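Local atomic coordinates of NDP-N-acetyl-D-galactosaminuronic acid dehydrogenase (Methanosarcina mazei Go1, PDB entry 3G79), a protein that probably oxidises UDP-N-acetyl-mannosamine to the corresponding uronate in two successive NAD-dependent steps. Residues A[37-42]-A[78-83]; A[22-27]-A[97-102]. All coordinates share one frame; numbering follows the deposited sequence.

Contact 1: A[37-42]-A[78-83]; sequences FADAPC and EELIGK
D39 and L80 bring the two backbones closest, with 7.7 Å between their CA atoms. Residues 37-42 run from the end region of helix 30-39 into the loop that follows, with A40 N bonded back to F37 O, while 78-83 is regular helix inside 77-86. This is helix-on-helix packing in the Rossmann-type NAD-binding domain: helix 30-39 joins strand 20-24 to strand 45-49, and helix 77-86 precedes the edge strand 90-93. Buried A38 is small enough to lie against V46 and V84. D39, partly exposed, turns toward helix 77-86 and serves two partners. Its CB rests 3.8 Å from L80 CD1, so the aliphatic root of the aspartate continues the apolar seam that L80 shares with V35 and L36. Its carboxylate reaches past the leucine to the lysine one turn further on. K83 starts with CG anti to its backbone N (chi1 168°), runs extended as far as CE and then bends at the last torsion (chi4 -72°), which turns the ammonium group toward the acid. The two side chains meet at about a right angle at the more open margin of the contact, a fitting place for a charged pair. K83 NZ forms a salt bridge with D39 OD2 on the syn lone pair; the modelled 2.5 Å is short and its exact value uncertain, and D39 OD1 stays 3.9 Å from K83 NZ.

Contact 2: A[22-27]-A[97-102]; sequences GVLGMG and SRISEL
Strand 20-24, the first of the NAD-binding domain and an inner strand of its sheet, meets at G22 and L24 the turn that leads into the neighbouring strand 104-107. The nearest backbones are those of G22 and L102, 6.6 Å apart from CA to CA. L102 turns toward the strand, and its CD1 methyl sits 3.5 Å from G22 CA and 3.6 Å from G22 N. Glycine suits this position because the leucine methyl occupies the place that a side chain on G22 would need. The branch arrives there because L102 CG stands anti to its own carbonyl carbon, beside the backbone N (chi1 -44°). Two residues along the strand, L24 and I99 reach each other through their terminal methyls, L24 CD1 lying 4.3 Å from I99 CD1, a looser apolar touch. Both of these side chains also rest on V105, which ties the buried layer to the next strand.

The order is that of a Rossmann fold, in which strand 20-24 lies between strands 45-49 and 104-107 and runs parallel to both. Its backbone is bonded to each: G22 to A104 and T106, V23 to L47 and F49. Residues 97-101 form a short 3-10 turn, closed by the bond from L102 N to I99 O at 2.9 Å; L102 faces the strand from the end of this turn, while I99 approaches it through CD1. Beyond L24 the chain enters a glycine-rich loop consistent with the GxGxxG dinucleotide-binding pattern. There G25 takes backbone angles (phi 112°) that call for glycine, and M26 centres an inverse gamma turn with a weak bond from G27 N to G25 O.

Overall arrangement
Both contacts lie in the NAD-binding domain, with their centres about 16 Å apart on the same side of the chain's centre. Along the sequence the order is 22-27, 37-42, 78-83, 97-102, so contact 1 is nested within the loop that contact 2 closes. Strand 20-24 and helix 30-39 follow one another, joined through the glycine-rich loop, and the two contacts touch directly where F37 CD2 lies 4.0 Å from V23 CG2. Contact 2 packs the turn before strand 104-107 onto the strand, whereas contact 1 pairs the helix with helix 77-86. The two contacts thus involve the strand before and the helix after the probable dinucleotide-binding loop.

Contact 1: A[37-42]-A[78-83]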
ATOM      1  N   PHE A  37      -0.379 -35.239  -3.633  1.00 28.90           N
ATOM      2  CA  PHE A  37       0.605 -35.818  -4.546  1.00 27.79           C
ATOM      3  C   PHE A  37       0.180 -37.232  -4.949  1.00 28.14           C
ATOM      4  O   PHE A  37       0.217 -37.570  -6.124  1.00 29.36           O
ATOM      5  CB  PHE A  37       1.980 -35.945  -3.884  1.00 26.92           C
ATOM      6  CG  PHE A  37       2.732 -34.650  -3.702  1.00 29.35           C
ATOM      7  CD1 PHE A  37       2.784 -33.689  -4.719  1.00 25.21           C
ATOM      8  CD2 PHE A  37       3.465 -34.436  -2.519  1.00 25.10           C
ATOM      9  CE1 PHE A  37       3.518 -32.499  -4.532  1.00 29.50           C
ATOM     10  CE2 PHE A  37       4.208 -33.270  -2.326  1.00 29.28           C
ATOM     11  CZ  PHE A  37       4.221 -32.284  -3.329  1.00 24.96           C
ATOM     12  N   ALA A  38      -0.231 -38.054  -3.978  1.00 26.99           N
ATOM     13  CA  ALA A  38      -0.513 -39.450  -4.273  1.00 27.19           C
ATOM     14  C   ALA A  38      -1.781 -39.611  -5.156  1.00 28.54           C
ATOM     15  O   ALA A  38      -1.895 -40.555  -5.934  1.00 26.83           O
ATOM     16  CB  ALA A  38      -0.579 -40.306  -2.965  1.00 26.40           C
ATOM     17  N   ASP A  39      -2.705 -38.656  -5.064  1.00 30.96           N
ATOM     18  CA  ASP A  39      -3.919 -38.683  -5.895  1.00 32.10           C
ATOM     19  C   ASP A  39      -3.653 -38.216  -7.333  1.00 32.93           C
ATOM     20  O   ASP A  39      -4.443 -38.473  -8.213  1.00 32.99           O
ATOM     21  CB  ASP A  39      -5.042 -37.818  -5.273  1.00 31.81           C
ATOM     22  CG  ASP A  39      -6.386 -38.044  -5.950  1.00 51.74           C
ATOM     23  OD1 ASP A  39      -7.071 -37.030  -6.283  1.00 32.79           O
ATOM     24  OD2 ASP A  39      -6.738 -39.244  -6.177  1.00 31.41           O
ATOM     25  N   ALA A  40      -2.550 -37.506  -7.565  1.00 32.95           N
ATOM     26  CA  ALA A  40      -2.292 -37.008  -8.884  1.00 32.60           C
ATOM     27  C   ALA A  40      -1.951 -38.195  -9.762  1.00 33.02           C
ATOM     28  O   ALA A  40      -0.987 -38.886  -9.494  1.00 33.66           O
ATOM     29  CB  ALA A  40      -1.160 -35.988  -8.856  1.00 32.65           C
ATOM     30  N   PRO A  41      -2.762 -38.462 -10.800  1.00 33.99           N
ATOM     31  CA  PRO A  41      -2.346 -39.522 -11.709  1.00 34.47           C
ATOM     32  C   PRO A  41      -1.117 -38.898 -12.313  1.00 35.37           C
ATOM     33  O   PRO A  41      -1.018 -37.681 -12.311  1.00 37.18           O
ATOM     34  CB  PRO A  41      -3.458 -39.542 -12.766  1.00 34.61           C
ATOM     35  CG  PRO A  41      -4.558 -38.604 -12.253  1.00 37.57           C
ATOM     36  CD  PRO A  41      -3.834 -37.624 -11.382  1.00 33.83           C
ATOM     37  N   CYS A  42      -0.175 -39.670 -12.812  1.00 33.51           N
ATOM     38  CA  CYS A  42       1.158 -39.086 -13.145  1.00 31.18           C
ATOM     39  C   CYS A  42       2.176 -39.335 -12.041  1.00 29.29           C
ATOM     40  O   CYS A  42       3.292 -39.619 -12.356  1.00 29.05           O
ATOM     41  CB  CYS A  42       1.168 -37.617 -13.690  1.00 29.22           C
ATOM     42  SG  CYS A  42       1.856 -36.228 -12.627  1.00 41.92           S
ATOM     43  N   GLU A  78     -10.026 -37.087   5.089  1.00 42.18           N
ATOM     44  CA  GLU A  78     -10.158 -38.520   5.367  1.00 41.59           C
ATOM     45  C   GLU A  78     -10.558 -39.348   4.127  1.00 41.80           C
ATOM     46  O   GLU A  78     -10.157 -40.514   3.987  1.00 41.77           O
ATOM     47  CB  GLU A  78     -11.132 -38.748   6.526  1.00 40.60           C
ATOM     48  CG  GLU A  78     -11.191 -40.196   6.986  1.00 47.92           C
ATOM     49  CD  GLU A  78     -11.130 -40.366   8.511  1.00 41.40           C
ATOM     50  OE1 GLU A  78     -10.826 -39.382   9.247  1.00 47.99           O
ATOM     51  OE2 GLU A  78     -11.372 -41.503   8.957  1.00 47.72           O
ATOM     52  N   GLU A  79     -11.342 -38.748   3.227  1.00 41.36           N
ATOM     53  CA  GLU A  79     -11.788 -39.460   2.014  1.00 40.39           C
ATOM     54  C   GLU A  79     -10.645 -39.533   0.988  1.00 37.49           C
ATOM     55  O   GLU A  79     -10.473 -40.538   0.305  1.00 36.90           O
ATOM     56  CB  GLU A  79     -13.044 -38.814   1.408  1.00 41.45           C
ATOM     57  CG  GLU A  79     -14.296 -38.865   2.320  1.00 51.97           C
ATOM     58  CD  GLU A  79     -14.406 -37.683   3.326  1.00 43.21           C
ATOM     59  OE1 GLU A  79     -15.536 -37.448   3.822  1.00 52.10           O
ATOM     60  OE2 GLU A  79     -13.384 -37.003   3.627  1.00 51.68           O
ATOM     61  N   LEU A  80      -9.863 -38.461   0.917  1.00 34.80           N
ATOM     62  CA  LEU A  80      -8.676 -38.431   0.094  1.00 32.32           C
ATOM     63  C   LEU A  80      -7.673 -39.527   0.531  1.00 30.59           C
ATOM     64  O   LEU A  80      -7.240 -40.319  -0.300  1.00 30.04           O
ATOM     65  CB  LEU A  80      -8.058 -37.032   0.117  1.00 31.15           C
ATOM     66  CG  LEU A  80      -6.919 -36.778  -0.875  1.00 39.10           C
ATOM     67  CD1 LEU A  80      -7.242 -37.299  -2.269  1.00 31.03           C
ATOM     68  CD2 LEU A  80      -6.522 -35.296  -0.907  1.00 30.55           C
ATOM     69  N   ILE A  81      -7.351 -39.581   1.829  1.00 29.55           N
ATOM     70  CA  ILE A  81      -6.495 -40.625   2.406  1.00 28.14           C
ATOM     71  C   ILE A  81      -7.057 -42.000   2.063  1.00 28.49           C
ATOM     72  O   ILE A  81      -6.335 -42.886   1.588  1.00 28.86           O
ATOM     73  CB  ILE A  81      -6.418 -40.497   3.924  1.00 28.10           C
ATOM     74  CG1 ILE A  81      -5.873 -39.102   4.345  1.00 24.32           C
ATOM     75  CG2 ILE A  81      -5.589 -41.646   4.489  1.00 24.48           C
ATOM     76  CD1 ILE A  81      -6.291 -38.647   5.719  1.00 25.68           C
ATOM     77  N   GLY A  82      -8.358 -42.170   2.247  1.00 28.56           N
ATOM     78  CA  GLY A  82      -8.987 -43.473   1.993  1.00 28.96           C
ATOM     79  C   GLY A  82      -8.782 -43.941   0.565  1.00 29.19           C
ATOM     80  O   GLY A  82      -8.483 -45.115   0.319  1.00 28.08           O
ATOM     81  N   LYS A  83      -8.885 -42.988  -0.356  1.00 30.63           N
ATOM     82  CA  LYS A  83      -8.909 -43.236  -1.788  1.00 32.96           C
ATOM     83  C   LYS A  83      -7.516 -43.636  -2.220  1.00 33.43           C
ATOM     84  O   LYS A  83      -7.317 -44.681  -2.853  1.00 34.93           O
ATOM     85  CB  LYS A  83      -9.365 -41.944  -2.514  1.00 34.46           C
ATOM     86  CG  LYS A  83      -9.180 -41.892  -4.031  1.00 43.04           C
ATOM     87  CD  LYS A  83      -9.622 -40.495  -4.537  1.00 36.24           C
ATOM     88  CE  LYS A  83      -9.898 -40.458  -6.071  1.00 44.17           C
ATOM     89  NZ  LYS A  83      -8.705 -40.537  -7.020  1.00 36.28           N
TER

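Contact 2: A[22-27]-A[97-102]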
ATOM      1  N   GLY A  22       8.296 -38.319  -1.527  1.00 24.27           N
ATOM      2  CA  GLY A  22       8.263 -38.610  -0.103  1.00 24.40           C
ATOM      3  C   GLY A  22       7.845 -37.341   0.589  1.00 23.91           C
ATOM      4  O   GLY A  22       8.202 -36.251   0.140  1.00 23.41           O
ATOM      5  N   VAL A  23       7.028 -37.463   1.631  1.00 23.38           N
ATOM      6  CA  VAL A  23       6.792 -36.297   2.502  1.00 22.81           C
ATOM      7  C   VAL A  23       7.203 -36.593   3.935  1.00 22.40           C
ATOM      8  O   VAL A  23       6.871 -37.660   4.477  1.00 22.18           O
ATOM      9  CB  VAL A  23       5.358 -35.817   2.423  1.00 22.06           C
ATOM     10  CG1 VAL A  23       5.162 -34.633   3.296  1.00 28.30           C
ATOM     11  CG2 VAL A  23       5.025 -35.447   0.976  1.00 28.94           C
ATOM     12  N   LEU A  24       7.983 -35.688   4.509  1.00 22.59           N
ATOM     13  CA  LEU A  24       8.363 -35.782   5.908  1.00 23.64           C
ATOM     14  C   LEU A  24       7.560 -34.764   6.680  1.00 24.90           C
ATOM     15  O   LEU A  24       7.552 -33.567   6.314  1.00 25.17           O
ATOM     16  CB  LEU A  24       9.842 -35.461   6.108  1.00 23.38           C
ATOM     17  CG  LEU A  24      10.922 -36.524   5.987  1.00 38.66           C
ATOM     18  CD1 LEU A  24      11.313 -36.684   4.566  1.00 23.31           C
ATOM     19  CD2 LEU A  24      12.111 -36.102   6.798  1.00 23.60           C
ATOM     20  N   GLY A  25       6.911 -35.216   7.756  1.00 25.03           N
ATOM     21  CA  GLY A  25       6.099 -34.299   8.573  1.00 25.48           C
ATOM     22  C   GLY A  25       4.621 -34.629   8.442  1.00 27.23           C
ATOM     23  O   GLY A  25       3.857 -33.951   7.694  1.00 26.32           O
ATOM     24  N   MET A  26       4.203 -35.671   9.166  1.00 27.74           N
ATOM     25  CA  MET A  26       2.809 -36.063   9.102  1.00 28.35           C
ATOM     26  C   MET A  26       1.899 -35.177   9.999  1.00 31.27           C
ATOM     27  O   MET A  26       1.263 -35.648  10.941  1.00 30.88           O
ATOM     28  CB  MET A  26       2.655 -37.569   9.322  1.00 25.73           C
ATOM     29  CG  MET A  26       3.241 -38.423   8.176  1.00 26.98           C
ATOM     30  SD  MET A  26       2.649 -38.074   6.474  1.00 22.61           S
ATOM     31  CE  MET A  26       1.705 -39.462   6.214  1.00 26.60           C
ATOM     32  N   GLY A  27       1.840 -33.881   9.661  1.00 34.08           N
ATOM     33  CA  GLY A  27       1.089 -32.885  10.441  1.00 36.34           C
ATOM     34  C   GLY A  27      -0.070 -32.247   9.688  1.00 38.51           C
ATOM     35  O   GLY A  27      -0.525 -32.771   8.660  1.00 38.29           O
ATOM     36  N   SER A  97      15.159 -44.655   5.734  1.00 30.05           N
ATOM     37  CA  SER A  97      16.120 -45.212   4.779  1.00 31.21           C
ATOM     38  C   SER A  97      15.521 -45.267   3.394  1.00 32.44           C
ATOM     39  O   SER A  97      16.226 -45.110   2.402  1.00 33.78           O
ATOM     40  CB  SER A  97      16.618 -46.608   5.218  1.00 31.29           C
ATOM     41  OG  SER A  97      15.728 -47.633   4.809  1.00 26.10           O
ATOM     42  N   ARG A  98      14.218 -45.481   3.329  1.00 33.06           N
ATOM     43  CA  ARG A  98      13.492 -45.479   2.052  1.00 34.38           C
ATOM     44  C   ARG A  98      13.393 -44.122   1.324  1.00 33.41           C
ATOM     45  O   ARG A  98      12.838 -44.042   0.217  1.00 33.39           O
ATOM     46  CB  ARG A  98      12.066 -45.956   2.267  1.00 36.29           C
ATOM     47  CG  ARG A  98      11.909 -47.321   2.796  1.00 47.74           C
ATOM     48  CD  ARG A  98      10.610 -47.788   2.203  1.00 40.13           C
ATOM     49  NE  ARG A  98       9.848 -48.619   3.103  1.00 48.58           N
ATOM     50  CZ  ARG A  98       8.581 -48.962   2.899  1.00 42.68           C
ATOM     51  NH1 ARG A  98       7.924 -48.534   1.802  1.00 47.69           N
ATOM     52  NH2 ARG A  98       7.994 -49.757   3.809  1.00 49.01           N
ATOM     53  N   ILE A  99      13.848 -43.053   1.958  1.00 32.85           N
ATOM     54  CA  ILE A  99      14.046 -41.788   1.242  1.00 33.07           C
ATOM     55  C   ILE A  99      14.924 -42.124   0.031  1.00 33.68           C
ATOM     56  O   ILE A  99      14.700 -41.648  -1.102  1.00 34.03           O
ATOM     57  CB  ILE A  99      14.723 -40.716   2.155  1.00 32.72           C
ATOM     58  CG1 ILE A  99      13.716 -40.174   3.187  1.00 20.89           C
ATOM     59  CG2 ILE A  99      15.358 -39.589   1.337  1.00 19.86           C
ATOM     60  CD1 ILE A  99      14.408 -39.631   4.430  1.00 32.19           C
ATOM     61  N   SER A 100      15.883 -43.013   0.258  1.00 33.46           N
ATOM     62  CA  SER A 100      16.722 -43.464  -0.830  1.00 33.13           C
ATOM     63  C   SER A 100      16.005 -43.858  -2.111  1.00 32.68           C
ATOM     64  O   SER A 100      16.588 -43.696  -3.186  1.00 34.39           O
ATOM     65  CB  SER A 100      17.710 -44.522  -0.383  1.00 32.89           C
ATOM     66  OG  SER A 100      18.849 -43.870   0.149  1.00 43.23           O
ATOM     67  N   GLU A 101      14.777 -44.364  -2.021  1.00 31.04           N
ATOM     68  CA  GLU A 101      14.110 -44.896  -3.206  1.00 31.83           C
ATOM     69  C   GLU A 101      13.437 -43.786  -4.050  1.00 31.95           C
ATOM     70  O   GLU A 101      12.843 -44.075  -5.078  1.00 32.87           O
ATOM     71  CB  GLU A 101      13.024 -45.923  -2.818  1.00 33.42           C
ATOM     72  CG  GLU A 101      13.393 -47.044  -1.786  1.00 42.23           C
ATOM     73  CD  GLU A 101      12.142 -47.709  -1.141  1.00 34.91           C
ATOM     74  OE1 GLU A 101      12.269 -48.848  -0.604  1.00 41.79           O
ATOM     75  OE2 GLU A 101      11.043 -47.097  -1.183  1.00 41.49           O
ATOM     76  N   LEU A 102      13.504 -42.528  -3.620  1.00 30.62           N
ATOM     77  CA  LEU A 102      12.631 -41.499  -4.196  1.00 29.75           C
ATOM     78  C   LEU A 102      13.244 -40.610  -5.242  1.00 27.66           C
ATOM     79  O   LEU A 102      14.448 -40.394  -5.261  1.00 27.40           O
ATOM     80  CB  LEU A 102      12.053 -40.590  -3.105  1.00 30.38           C
ATOM     81  CG  LEU A 102      11.555 -41.313  -1.875  1.00 28.43           C
ATOM     82  CD1 LEU A 102      11.261 -40.291  -0.797  1.00 30.89           C
ATOM     83  CD2 LEU A 102      10.331 -42.099  -2.272  1.00 30.62           C
TER